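Local coordinates for uncharacterized hypothetical protein (Bacteroides uniformis, PDB 4EIU) that is of unknown function but belongs to the DUF3823 family, whose N-terminal domain falls in the transthyretin clan, at residues A[115-120]-A[132-137]; A[165-170]-A[203-208]. All coordinates share one frame; numbering follows the deposited sequence.

Overall arrangement
Both contacts belong to one two-layered beta structure and illustrate how strands are joined within a sheet and between sheets. Contact 1 lies inside the sheet formed by strands 115-126, 129-138 and 202-206; contact 2 bridges that sheet to the one holding strand 162-170. Contact 1 is partly buried: backbone hydrogen bonds bind its strands, with a charged and hydrated outer face and an apolar inner one. Contact 2 is buried and has no hydrogen bond across it. Their centres are about 11 Å apart, and they touch directly, Val134 CG2 packing on Ile205 CG2 at 3.8 Å and Phe119 CE1 on Phe167 CE1 at 3.8 Å, which makes the inner face of contact 1 continuous with contact 2.

Contact 1. Residues A[115-120]-A[132-137]; sequences LNVEFV and AQVRVT
Glu118 and Arg135 lie side by side, pointing the same way, on one face of the ladder. The carboxylate meets the guanidinium edge with the planes 77° apart; Glu118 OE2 forms a salt bridge to Arg135 NH1 whose hydrogen bond is weak at 3.4 Å. Val120 CG2 covers one guanidinium face, offset toward its rim, and touches Arg135 CB at 3.8 Å. Arg135 CG stands anti to the backbone N (chi1 -175°); the bend comes at chi3 (-82°), which sets NE. An alanine here would probably leave the Glu118 carboxylate without its charged mate and strip the guanidinium from Val120 CG2, only the CB contact remaining. Water 2 lies within bonding distance of Glu118 OE2, Arg135 O and Thr137 OG1 but has too few protons for all nearby acceptors; water 1 links Asn116 ND2 to Thr137 OG1. On the other face, Val117 CG1 meets Val134 CG1, and Phe119 CE1 Ala132 CB, each at 3.9 Å. The backbones pair through Asn116 with Thr137 and Glu118 with Arg135. One polar face, and one apolar face turned to strands 162-170 and 216-225, mark this antiparallel hairpin of strands 115-126 and 129-138 as part of a sheet packed on another in a beta sandwich.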
ATOM      1  N   LEU A 115       6.612   4.378   3.244  1.00 40.52           N
ATOM      2  CA  LEU A 115       7.187   3.672   4.416  1.00 43.60           C
ATOM      3  C   LEU A 115       7.535   2.229   4.078  1.00 43.62           C
ATOM      4  O   LEU A 115       6.891   1.605   3.234  1.00 43.55           O
ATOM      5  CB  LEU A 115       6.185   3.676   5.583  1.00 44.93           C
ATOM      6  CG  LEU A 115       5.686   5.039   6.126  1.00 43.21           C
ATOM      7  CD1 LEU A 115       4.580   4.877   7.191  1.00 45.98           C
ATOM      8  CD2 LEU A 115       6.839   5.859   6.738  1.00 42.19           C
ATOM      9  N   ASN A 116       8.573   1.727   4.730  1.00 46.69           N
ATOM     10  CA  ASN A 116       8.874   0.328   4.781  1.00 48.99           C
ATOM     11  C   ASN A 116       8.553  -0.163   6.172  1.00 53.41           C
ATOM     12  O   ASN A 116       8.909   0.484   7.171  1.00 48.39           O
ATOM     13  CB  ASN A 116      10.344   0.101   4.461  1.00 50.97           C
ATOM     14  CG  ASN A 116      10.685   0.444   3.033  1.00 52.97           C
ATOM     15  OD1 ASN A 116       9.886   0.236   2.127  1.00 53.49           O
ATOM     16  ND2 ASN A 116      11.888   0.928   2.819  1.00 57.91           N
ATOM     17  N   VAL A 117       7.895  -1.303   6.242  1.00 47.78           N
ATOM     18  CA  VAL A 117       7.405  -1.836   7.512  1.00 49.60           C
ATOM     19  C   VAL A 117       7.768  -3.299   7.596  1.00 55.92           C
ATOM     20  O   VAL A 117       7.428  -4.060   6.700  1.00 53.43           O
ATOM     21  CB  VAL A 117       5.871  -1.714   7.626  1.00 48.84           C
ATOM     22  CG1 VAL A 117       5.392  -2.224   8.998  1.00 48.96           C
ATOM     23  CG2 VAL A 117       5.401  -0.288   7.323  1.00 46.77           C
ATOM     24  N   GLU A 118       8.444  -3.698   8.672  1.00 57.90           N
ATOM     25  CA  GLU A 118       8.864  -5.090   8.819  1.00 64.03           C
ATOM     26  C   GLU A 118       8.724  -5.539  10.258  1.00 68.29           C
ATOM     27  O   GLU A 118       8.751  -4.721  11.186  1.00 65.75           O
ATOM     28  CB  GLU A 118      10.323  -5.248   8.384  1.00 65.25           C
ATOM     29  CG  GLU A 118      11.289  -4.420   9.239  1.00 79.31           C
ATOM     30  CD  GLU A 118      12.662  -4.251   8.620  1.00 95.31           C
ATOM     31  OE1 GLU A 118      13.249  -5.275   8.192  1.00 87.45           O
ATOM     32  OE2 GLU A 118      13.167  -3.096   8.597  1.00 87.94           O
ATOM     33  N   PHE A 119       8.587  -6.845  10.435  1.00 64.20           N
ATOM     34  CA  PHE A 119       8.769  -7.456  11.763  1.00 65.37           C
ATOM     35  C   PHE A 119      10.254  -7.621  12.055  1.00 71.72           C
ATOM     36  O   PHE A 119      11.046  -7.824  11.140  1.00 70.09           O
ATOM     37  CB  PHE A 119       8.088  -8.807  11.819  1.00 65.81           C
ATOM     38  CG  PHE A 119       6.593  -8.729  11.845  1.00 64.61           C
ATOM     39  CD1 PHE A 119       5.933  -8.144  12.931  1.00 66.64           C
ATOM     40  CD2 PHE A 119       5.838  -9.257  10.802  1.00 60.00           C
ATOM     41  CE1 PHE A 119       4.547  -8.096  12.981  1.00 69.27           C
ATOM     42  CE2 PHE A 119       4.452  -9.203  10.837  1.00 64.48           C
ATOM     43  CZ  PHE A 119       3.801  -8.626  11.925  1.00 65.70           C
ATOM     44  N   VAL A 120      10.642  -7.523  13.322  1.00 76.26           N
ATOM     45  CA  VAL A 120      12.033  -7.747  13.688  1.00 80.48           C
ATOM     46  C   VAL A 120      12.183  -9.132  14.302  1.00 91.88           C
ATOM     47  O   VAL A 120      12.928  -9.953  13.771  1.00103.51           O
ATOM     48  CB  VAL A 120      12.572  -6.658  14.627  1.00 81.57           C
ATOM     49  CG1 VAL A 120      14.008  -6.981  15.029  1.00 82.64           C
ATOM     50  CG2 VAL A 120      12.494  -5.315  13.925  1.00 85.59           C
ATOM     51  N   ALA A 132       4.732  -8.474  19.241  1.00 80.65           N
ATOM     52  CA  ALA A 132       5.674  -8.402  18.133  1.00 80.98           C
ATOM     53  C   ALA A 132       6.499  -7.130  18.187  1.00 77.53           C
ATOM     54  O   ALA A 132       6.073  -6.136  18.773  1.00 83.02           O
ATOM     55  CB  ALA A 132       4.914  -8.459  16.811  1.00 71.51           C
ATOM     56  N   GLN A 133       7.670  -7.179  17.550  1.00 81.30           N
ATOM     57  CA  GLN A 133       8.523  -6.020  17.311  1.00 79.39           C
ATOM     58  C   GLN A 133       8.374  -5.564  15.854  1.00 77.21           C
ATOM     59  O   GLN A 133       8.621  -6.346  14.918  1.00 78.64           O
ATOM     60  CB  GLN A 133       9.986  -6.372  17.606  1.00 85.87           C
ATOM     61  CG  GLN A 133      10.227  -6.869  19.027  1.00 95.79           C
ATOM     62  CD  GLN A 133      10.020  -5.771  20.055  1.00 98.88           C
ATOM     63  OE1 GLN A 133       8.964  -5.673  20.683  1.00107.29           O
ATOM     64  NE2 GLN A 133      11.020  -4.923  20.212  1.00 94.22           N
ATOM     65  N   VAL A 134       7.946  -4.315  15.666  1.00 70.17           N
ATOM     66  CA  VAL A 134       7.742  -3.729  14.328  1.00 65.72           C
ATOM     67  C   VAL A 134       8.749  -2.614  14.096  1.00 69.88           C
ATOM     68  O   VAL A 134       8.986  -1.784  14.992  1.00 69.43           O
ATOM     69  CB  VAL A 134       6.313  -3.155  14.145  1.00 64.83           C
ATOM     70  CG1 VAL A 134       6.160  -2.499  12.773  1.00 60.68           C
ATOM     71  CG2 VAL A 134       5.268  -4.257  14.280  1.00 66.32           C
ATOM     72  N   ARG A 135       9.347  -2.579  12.903  1.00 67.50           N
ATOM     73  CA  ARG A 135      10.256  -1.483  12.564  1.00 69.76           C
ATOM     74  C   ARG A 135       9.724  -0.705  11.361  1.00 64.62           C
ATOM     75  O   ARG A 135       9.587  -1.263  10.282  1.00 56.44           O
ATOM     76  CB  ARG A 135      11.669  -1.994  12.298  1.00 70.49           C
ATOM     77  CG  ARG A 135      12.660  -0.861  12.064  1.00 75.46           C
ATOM     78  CD  ARG A 135      13.902  -1.302  11.313  1.00 83.30           C
ATOM     79  NE  ARG A 135      14.828  -1.907  12.232  1.00 93.04           N
ATOM     80  CZ  ARG A 135      15.279  -3.164  12.222  1.00 95.13           C
ATOM     81  NH1 ARG A 135      14.951  -4.056  11.295  1.00 98.75           N
ATOM     82  NH2 ARG A 135      16.111  -3.521  13.175  1.00 86.37           N
ATOM     83  N   VAL A 136       9.432   0.583  11.554  1.00 58.33           N
ATOM     84  CA  VAL A 136       9.001   1.463  10.462  1.00 57.30           C
ATOM     85  C   VAL A 136      10.124   2.409  10.029  1.00 55.13           C
ATOM     86  O   VAL A 136      10.752   3.097  10.852  1.00 54.44           O
ATOM     87  CB  VAL A 136       7.744   2.268  10.845  1.00 55.63           C
ATOM     88  CG1 VAL A 136       7.301   3.188   9.691  1.00 50.57           C
ATOM     89  CG2 VAL A 136       6.625   1.315  11.262  1.00 53.63           C
ATOM     90  N   THR A 137      10.377   2.454   8.728  1.00 50.29           N
ATOM     91  CA  THR A 137      11.344   3.417   8.154  1.00 51.96           C
ATOM     92  C   THR A 137      10.760   4.118   6.942  1.00 50.37           C
ATOM     93  O   THR A 137       9.800   3.640   6.336  1.00 47.21           O
ATOM     94  CB  THR A 137      12.682   2.729   7.749  1.00 51.47           C
ATOM     95  OG1 THR A 137      12.394   1.580   6.955  1.00 59.43           O
ATOM     96  CG2 THR A 137      13.525   2.294   8.986  1.00 56.59           C
TER
HETATM   97  O   HOH W   1      14.013   1.183   5.015  1.00 70.33           O
HETATM   98  O   HOH W   2      11.507  -0.761   8.292  1.00 52.31           O

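Contact 2. Residues A[165-170]-A[203-208]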
ATOM      1  N   ILE A 165       0.586   2.749  13.665  1.00 56.58           N
ATOM      2  CA  ILE A 165       0.982   1.395  13.322  1.00 56.01           C
ATOM      3  C   ILE A 165      -0.201   0.480  13.600  1.00 63.67           C
ATOM      4  O   ILE A 165      -0.873   0.615  14.620  1.00 60.41           O
ATOM      5  CB  ILE A 165       2.166   0.875  14.157  1.00 65.56           C
ATOM      6  CG1 ILE A 165       3.459   1.581  13.739  1.00 60.26           C
ATOM      7  CG2 ILE A 165       2.310  -0.651  13.998  1.00 58.72           C
ATOM      8  CD1 ILE A 165       4.619   1.382  14.704  1.00 60.67           C
ATOM      9  N   GLN A 166      -0.443  -0.468  12.703  1.00 56.97           N
ATOM     10  CA  GLN A 166      -1.500  -1.463  12.912  1.00 64.43           C
ATOM     11  C   GLN A 166      -0.844  -2.805  13.067  1.00 63.65           C
ATOM     12  O   GLN A 166       0.150  -3.082  12.381  1.00 56.34           O
ATOM     13  CB  GLN A 166      -2.436  -1.521  11.699  1.00 59.42           C
ATOM     14  CG  GLN A 166      -3.062  -0.184  11.330  1.00 55.39           C
ATOM     15  CD  GLN A 166      -3.972   0.332  12.409  1.00 62.33           C
ATOM     16  OE1 GLN A 166      -4.781  -0.427  12.953  1.00 57.56           O
ATOM     17  NE2 GLN A 166      -3.860   1.629  12.731  1.00 55.08           N
ATOM     18  N   PHE A 167      -1.413  -3.627  13.954  1.00 60.87           N
ATOM     19  CA  PHE A 167      -1.072  -5.024  14.087  1.00 59.38           C
ATOM     20  C   PHE A 167      -2.346  -5.800  13.755  1.00 61.05           C
ATOM     21  O   PHE A 167      -3.232  -5.959  14.591  1.00 63.21           O
ATOM     22  CB  PHE A 167      -0.556  -5.268  15.501  1.00 67.57           C
ATOM     23  CG  PHE A 167      -0.019  -6.641  15.754  1.00 71.40           C
ATOM     24  CD1 PHE A 167       0.904  -7.223  14.912  1.00 69.36           C
ATOM     25  CD2 PHE A 167      -0.392  -7.329  16.906  1.00 73.87           C
ATOM     26  CE1 PHE A 167       1.424  -8.474  15.191  1.00 69.04           C
ATOM     27  CE2 PHE A 167       0.124  -8.576  17.185  1.00 74.68           C
ATOM     28  CZ  PHE A 167       1.025  -9.156  16.317  1.00 75.66           C
ATOM     29  N   PHE A 168      -2.463  -6.186  12.480  1.00 57.80           N
ATOM     30  CA  PHE A 168      -3.621  -6.900  11.985  1.00 60.85           C
ATOM     31  C   PHE A 168      -3.473  -8.373  12.346  1.00 62.44           C
ATOM     32  O   PHE A 168      -2.412  -8.968  12.168  1.00 59.33           O
ATOM     33  CB  PHE A 168      -3.781  -6.743  10.473  1.00 59.44           C
ATOM     34  CG  PHE A 168      -4.123  -5.342  10.026  1.00 58.14           C
ATOM     35  CD1 PHE A 168      -5.294  -4.722  10.449  1.00 57.40           C
ATOM     36  CD2 PHE A 168      -3.300  -4.661   9.129  1.00 52.93           C
ATOM     37  CE1 PHE A 168      -5.619  -3.439  10.010  1.00 57.79           C
ATOM     38  CE2 PHE A 168      -3.614  -3.377   8.693  1.00 51.00           C
ATOM     39  CZ  PHE A 168      -4.780  -2.772   9.115  1.00 56.12           C
ATOM     40  N   VAL A 169      -4.542  -8.945  12.884  1.00 63.09           N
ATOM     41  CA  VAL A 169      -4.579 -10.368  13.210  1.00 65.72           C
ATOM     42  C   VAL A 169      -5.817 -10.968  12.559  1.00 67.83           C
ATOM     43  O   VAL A 169      -6.906 -10.383  12.612  1.00 66.39           O
ATOM     44  CB  VAL A 169      -4.588 -10.563  14.739  1.00 70.84           C
ATOM     45  CG1 VAL A 169      -4.730 -12.032  15.112  1.00 68.79           C
ATOM     46  CG2 VAL A 169      -3.321  -9.970  15.345  1.00 68.17           C
ATOM     47  N   SER A 170      -5.646 -12.121  11.922  1.00 66.98           N
ATOM     48  CA  SER A 170      -6.749 -12.800  11.255  1.00 69.30           C
ATOM     49  C   SER A 170      -6.512 -14.315  11.222  1.00 70.38           C
ATOM     50  O   SER A 170      -5.364 -14.781  11.184  1.00 66.47           O
ATOM     51  CB  SER A 170      -6.879 -12.264   9.831  1.00 67.06           C
ATOM     52  OG  SER A 170      -8.028 -12.750   9.165  1.00 66.79           O
ATOM     53  N   VAL A 203       9.436  -1.012  17.575  1.00 77.74           N
ATOM     54  CA  VAL A 203       8.239  -0.645  18.333  1.00 72.88           C
ATOM     55  C   VAL A 203       7.524  -1.942  18.751  1.00 80.01           C
ATOM     56  O   VAL A 203       7.256  -2.820  17.920  1.00 79.33           O
ATOM     57  CB  VAL A 203       7.290   0.246  17.494  1.00 72.94           C
ATOM     58  CG1 VAL A 203       5.996   0.544  18.247  1.00 66.22           C
ATOM     59  CG2 VAL A 203       7.985   1.533  17.044  1.00 69.95           C
ATOM     60  N   THR A 204       7.229  -2.066  20.040  1.00 82.12           N
ATOM     61  CA  THR A 204       6.501  -3.219  20.566  1.00 82.44           C
ATOM     62  C   THR A 204       5.015  -2.966  20.401  1.00 81.72           C
ATOM     63  O   THR A 204       4.518  -1.902  20.788  1.00 86.12           O
ATOM     64  CB  THR A 204       6.747  -3.425  22.051  1.00 88.40           C
ATOM     65  OG1 THR A 204       8.159  -3.518  22.278  1.00 86.64           O
ATOM     66  CG2 THR A 204       6.047  -4.709  22.536  1.00 86.83           C
ATOM     67  N   ILE A 205       4.319  -3.949  19.843  1.00 79.99           N
ATOM     68  CA  ILE A 205       2.868  -3.912  19.741  1.00 80.04           C
ATOM     69  C   ILE A 205       2.264  -5.271  20.157  1.00 85.32           C
ATOM     70  O   ILE A 205       2.915  -6.307  20.006  1.00 79.54           O
ATOM     71  CB  ILE A 205       2.444  -3.472  18.336  1.00 71.35           C
ATOM     72  CG1 ILE A 205       0.932  -3.222  18.282  1.00 74.07           C
ATOM     73  CG2 ILE A 205       2.926  -4.466  17.282  1.00 63.07           C
ATOM     74  CD1 ILE A 205       0.515  -2.313  17.152  1.00 65.40           C
ATOM     75  N   GLN A 206       1.034  -5.223  20.683  1.00 81.14           N
ATOM     76  CA  GLN A 206       0.341  -6.353  21.281  1.00 87.27           C
ATOM     77  C   GLN A 206      -1.062  -6.493  20.743  1.00 80.97           C
ATOM     78  O   GLN A 206      -1.772  -5.488  20.592  1.00 85.43           O
ATOM     79  CB  GLN A 206       0.222  -6.147  22.793  1.00 93.41           C
ATOM     80  CG  GLN A 206       1.179  -6.982  23.603  1.00 98.76           C
ATOM     81  CD  GLN A 206       0.829  -6.963  25.075  1.00105.41           C
ATOM     82  OE1 GLN A 206       1.397  -6.202  25.825  1.00100.86           O
ATOM     83  NE2 GLN A 206      -0.133  -7.781  25.480  1.00104.75           N
ATOM     84  N   SER A 207      -1.470  -7.739  20.496  1.00 83.47           N
ATOM     85  CA  SER A 207      -2.846  -8.038  20.101  1.00 85.65           C
ATOM     86  C   SER A 207      -3.814  -7.660  21.230  1.00 84.36           C
ATOM     87  O   SER A 207      -3.409  -7.457  22.366  1.00 91.38           O
ATOM     88  CB  SER A 207      -3.006  -9.530  19.737  1.00 84.46           C
ATOM     89  OG  SER A 207      -2.983 -10.379  20.885  1.00102.77           O
ATOM     90  N   ASN A 208      -5.084  -7.489  20.866  1.00 87.91           N
ATOM     91  CA  ASN A 208      -6.168  -7.345  21.822  1.00 92.50           C
ATOM     92  C   ASN A 208      -6.775  -8.722  22.030  1.00 96.28           C
ATOM     93  O   ASN A 208      -6.329  -9.722  21.405  1.00 87.66           O
ATOM     94  CB  ASN A 208      -7.239  -6.384  21.293  1.00 88.72           C
ATOM     95  CG  ASN A 208      -6.823  -4.936  21.399  1.00 93.99           C
ATOM     96  OD1 ASN A 208      -6.498  -4.456  22.476  1.00 94.74           O
ATOM     97  ND2 ASN A 208      -6.833  -4.234  20.279  1.00 85.67           N
TER
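Strands 165-170 and 203-206 run in roughly the same direction, 40° apart, but their axes come no closer than 7.8 Å, too far for backbone pairing; the nearest CA atoms, of Phe167 and Ser207, are 7.0 Å apart. Side chains therefore fill the interval. At one end Ile165 and Val203 meet tip to tip, Ile165 CD1 lying 3.9 Å from Val203 CG1. In the middle, Ile205 CD1 presses on Phe167 CB at 3.6 Å and also reaches Ile165 CG2, while Ile205 CG2 sits over one face of the Phe167 ring, 4.0 Å from Phe167 CG. Phe167 CG stands anti to the backbone N (chi1 -174°). The ring edge meets the backbone of strand 203-206 where that strand ends, with Phe167 CE2 3.8 Å from Ser207 N. Val169 CG2, 4.4 Å from Ser207 CB, lies over the opposite face from Ile205 CG2, offset toward the rim, so the ring is held between the two. The Ser207 hydroxyl makes its main bond to Ile130 N, beside this apolar cluster. With no hydrogen bond crossing between the segments, the two sheets are held together at this point by apolar packing, consistent with the core of a beta sandwich.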